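Adhesion and penetration protein autotransporter (Haemophilus influenzae, PDB 3SYJ) probably acts as a serine protease and, through the exported passenger domain crystallised here, promotes bacterial adherence to host cells and invasion. Local coordinates at residues Phe662-Asn667 with Val687-Thr692. Numbering follows the deposited sequence.
Sequences FGVVPN and VDLTDT
The side-chain amide of N667 is the flat group that meets T690. T690 CA lies above the amide plane and beyond ND2, off the end of the group, with N667 ND2 to T690 CA 4.0 Å. T690 CG2 lies lower on the same side. A water lies near the amide plane, at the ND2 end. N667 ND2 donates to this water at 2.7 Å, and the water donates to T690 O at 2.6 Å. The water thus ties the amide to the backbone of the other segment.

The direct bond is short: N667 N to L689 O is 2.6 Å. The N-H points at the oxygen with an angle of 149°. The donor N667 N is tilted 16° from the plane of the L689 carbonyl.

Behind this bond, L689 points into 664-666. Its CG is anti to the backbone N (chi1 -178°). From there CD2 reaches V664 CG2 at 3.9 Å, and the two side chains cross at about a right angle. L689 CD2 also lies 3.8 Å from V665 O and 3.9 Å from P666 CA. The leucine therefore packs against backbone as well as a methyl group. V664 and L689 are buried and P666 is partly exposed, while N667 and T690 are exposed.

The contact closes the base of a hairpin that leaves the beta-solenoid of the passenger domain. Segment 662-667 leads from solenoid strand 659-662 into hairpin strand 669-675. Segment 687-692 leads out of the partner strand 682-688. Further along the hairpin, the disulfide C673-C684 joins the two strands. The N670 side chain accepts from V665 N, and solenoid strand 714-718 touches V665. D691 caps helix 692-697 through K693 N, and V694 and I695 of that helix pack on L689.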
ATOM      1  N   PHE A 662      -3.762  14.882 -22.873  1.00 19.88           N
ATOM      2  CA  PHE A 662      -2.475  14.248 -23.155  1.00 22.31           C
ATOM      3  C   PHE A 662      -2.554  13.245 -24.307  1.00 22.13           C
ATOM      4  O   PHE A 662      -3.429  12.377 -24.326  1.00 20.53           O
ATOM      5  CB  PHE A 662      -1.951  13.500 -21.928  1.00 19.84           C
ATOM      6  CG  PHE A 662      -1.876  14.328 -20.676  1.00 20.12           C
ATOM      7  CD1 PHE A 662      -0.660  14.806 -20.218  1.00 18.53           C
ATOM      8  CD2 PHE A 662      -3.017  14.592 -19.934  1.00 20.56           C
ATOM      9  CE1 PHE A 662      -0.584  15.553 -19.054  1.00 21.57           C
ATOM     10  CE2 PHE A 662      -2.946  15.332 -18.767  1.00 25.02           C
ATOM     11  CZ  PHE A 662      -1.725  15.813 -18.325  1.00 21.98           C
ATOM     12  N   GLY A 663      -1.619  13.353 -25.246  1.00 21.25           N
ATOM     13  CA  GLY A 663      -1.479  12.374 -26.311  1.00 21.49           C
ATOM     14  C   GLY A 663      -2.213  12.744 -27.584  1.00 21.53           C
ATOM     15  O   GLY A 663      -3.251  13.403 -27.540  1.00 25.09           O
ATOM     16  N   VAL A 664      -1.669  12.330 -28.725  1.00 23.86           N
ATOM     17  CA  VAL A 664      -2.388  12.432 -29.990  1.00 23.73           C
ATOM     18  C   VAL A 664      -2.907  11.057 -30.375  1.00 23.96           C
ATOM     19  O   VAL A 664      -2.294  10.047 -30.040  1.00 26.07           O
ATOM     20  CB  VAL A 664      -1.500  12.970 -31.121  1.00 19.23           C
ATOM     21  CG1 VAL A 664      -1.124  14.414 -30.848  1.00 20.78           C
ATOM     22  CG2 VAL A 664      -0.263  12.100 -31.274  1.00 17.37           C
ATOM     23  N   VAL A 665      -4.033  11.023 -31.079  1.00 23.38           N
ATOM     24  CA  VAL A 665      -4.688   9.761 -31.416  1.00 24.71           C
ATOM     25  C   VAL A 665      -4.465   9.384 -32.879  1.00 26.96           C
ATOM     26  O   VAL A 665      -4.811  10.151 -33.784  1.00 26.56           O
ATOM     27  CB  VAL A 665      -6.214   9.834 -31.149  1.00 27.89           C
ATOM     28  CG1 VAL A 665      -6.879   8.520 -31.526  1.00 27.43           C
ATOM     29  CG2 VAL A 665      -6.496  10.185 -29.690  1.00 25.20           C
ATOM     30  N   PRO A 666      -3.884   8.199 -33.122  1.00 27.84           N
ATOM     31  CA  PRO A 666      -3.695   7.740 -34.501  1.00 25.40           C
ATOM     32  C   PRO A 666      -5.024   7.604 -35.242  1.00 26.64           C
ATOM     33  O   PRO A 666      -6.016   7.202 -34.636  1.00 29.23           O
ATOM     34  CB  PRO A 666      -3.047   6.368 -34.325  1.00 22.87           C
ATOM     35  CG  PRO A 666      -2.405   6.421 -32.988  1.00 18.90           C
ATOM     36  CD  PRO A 666      -3.314   7.256 -32.147  1.00 21.68           C
ATOM     37  N   ASN A 667      -5.035   7.944 -36.529  1.00 26.68           N
ATOM     38  CA  ASN A 667      -6.221   7.800 -37.378  1.00 29.68           C
ATOM     39  C   ASN A 667      -7.366   8.743 -37.039  1.00 31.09           C
ATOM     40  O   ASN A 667      -8.512   8.491 -37.396  1.00 28.35           O
ATOM     41  CB  ASN A 667      -6.698   6.352 -37.398  1.00 24.22           C
ATOM     42  CG  ASN A 667      -5.696   5.436 -38.049  1.00 26.23           C
ATOM     43  OD1 ASN A 667      -5.156   4.532 -37.412  1.00 27.92           O
ATOM     44  ND2 ASN A 667      -5.413   5.685 -39.327  1.00 28.75           N
ATOM     45  N   VAL A 687      -4.923  18.312 -37.912  1.00 28.38           N
ATOM     46  CA  VAL A 687      -4.171  17.558 -38.902  1.00 27.75           C
ATOM     47  C   VAL A 687      -4.531  16.091 -38.757  1.00 31.33           C
ATOM     48  O   VAL A 687      -4.590  15.562 -37.647  1.00 29.77           O
ATOM     49  CB  VAL A 687      -2.637  17.708 -38.693  1.00 29.46           C
ATOM     50  CG1 VAL A 687      -1.861  16.847 -39.692  1.00 27.43           C
ATOM     51  CG2 VAL A 687      -2.210  19.168 -38.782  1.00 29.84           C
ATOM     52  N   ASP A 688      -4.786  15.437 -39.881  1.00 30.06           N
ATOM     53  CA  ASP A 688      -5.009  14.001 -39.876  1.00 32.31           C
ATOM     54  C   ASP A 688      -3.728  13.244 -39.580  1.00 34.56           C
ATOM     55  O   ASP A 688      -2.683  13.508 -40.182  1.00 36.79           O
ATOM     56  CB  ASP A 688      -5.575  13.540 -41.213  1.00 40.30           C
ATOM     57  CG  ASP A 688      -7.037  13.188 -41.125  1.00 52.29           C
ATOM     58  OD1 ASP A 688      -7.813  13.661 -41.984  1.00 64.51           O
ATOM     59  OD2 ASP A 688      -7.405  12.444 -40.184  1.00 47.45           O
ATOM     60  N   LEU A 689      -3.814  12.303 -38.645  1.00 30.36           N
ATOM     61  CA  LEU A 689      -2.696  11.426 -38.331  1.00 30.92           C
ATOM     62  C   LEU A 689      -2.980  10.039 -38.895  1.00 28.92           C
ATOM     63  O   LEU A 689      -3.443   9.156 -38.178  1.00 30.85           O
ATOM     64  CB  LEU A 689      -2.494  11.352 -36.816  1.00 24.72           C
ATOM     65  CG  LEU A 689      -1.330  10.502 -36.299  1.00 27.50           C
ATOM     66  CD1 LEU A 689      -0.039  10.830 -37.035  1.00 24.13           C
ATOM     67  CD2 LEU A 689      -1.160  10.665 -34.785  1.00 23.28           C
ATOM     68  N   THR A 690      -2.708   9.851 -40.183  1.00 33.68           N
ATOM     69  CA  THR A 690      -3.084   8.614 -40.865  1.00 30.41           C
ATOM     70  C   THR A 690      -1.906   7.858 -41.490  1.00 31.78           C
ATOM     71  O   THR A 690      -2.012   6.663 -41.763  1.00 32.04           O
ATOM     72  CB  THR A 690      -4.158   8.879 -41.929  1.00 32.29           C
ATOM     73  OG1 THR A 690      -3.713   9.921 -42.803  1.00 39.51           O
ATOM     74  CG2 THR A 690      -5.454   9.325 -41.271  1.00 36.71           C
ATOM     75  N   ASP A 691      -0.790   8.543 -41.715  1.00 29.39           N
ATOM     76  CA  ASP A 691       0.372   7.889 -42.307  1.00 28.66           C
ATOM     77  C   ASP A 691       1.066   6.988 -41.294  1.00 27.09           C
ATOM     78  O   ASP A 691       1.351   7.402 -40.172  1.00 29.27           O
ATOM     79  CB  ASP A 691       1.359   8.910 -42.880  1.00 30.00           C
ATOM     80  CG  ASP A 691       2.461   8.261 -43.715  1.00 37.57           C
ATOM     81  OD1 ASP A 691       2.960   7.182 -43.334  1.00 37.00           O
ATOM     82  OD2 ASP A 691       2.833   8.833 -44.759  1.00 46.05           O
ATOM     83  N   THR A 692       1.330   5.756 -41.711  1.00 27.26           N
ATOM     84  CA  THR A 692       1.965   4.737 -40.883  1.00 26.19           C
ATOM     85  C   THR A 692       3.345   5.188 -40.407  1.00 30.82           C
ATOM     86  O   THR A 692       3.720   4.974 -39.252  1.00 29.01           O
ATOM     87  CB  THR A 692       2.103   3.410 -41.673  1.00 30.77           C
ATOM     88  OG1 THR A 692       0.814   2.994 -42.139  1.00 39.46           O
ATOM     89  CG2 THR A 692       2.702   2.306 -40.812  1.00 29.37           C
TER
HETATM   90  O   HOH W   1      -3.241   4.628 -40.631  1.00 33.21           O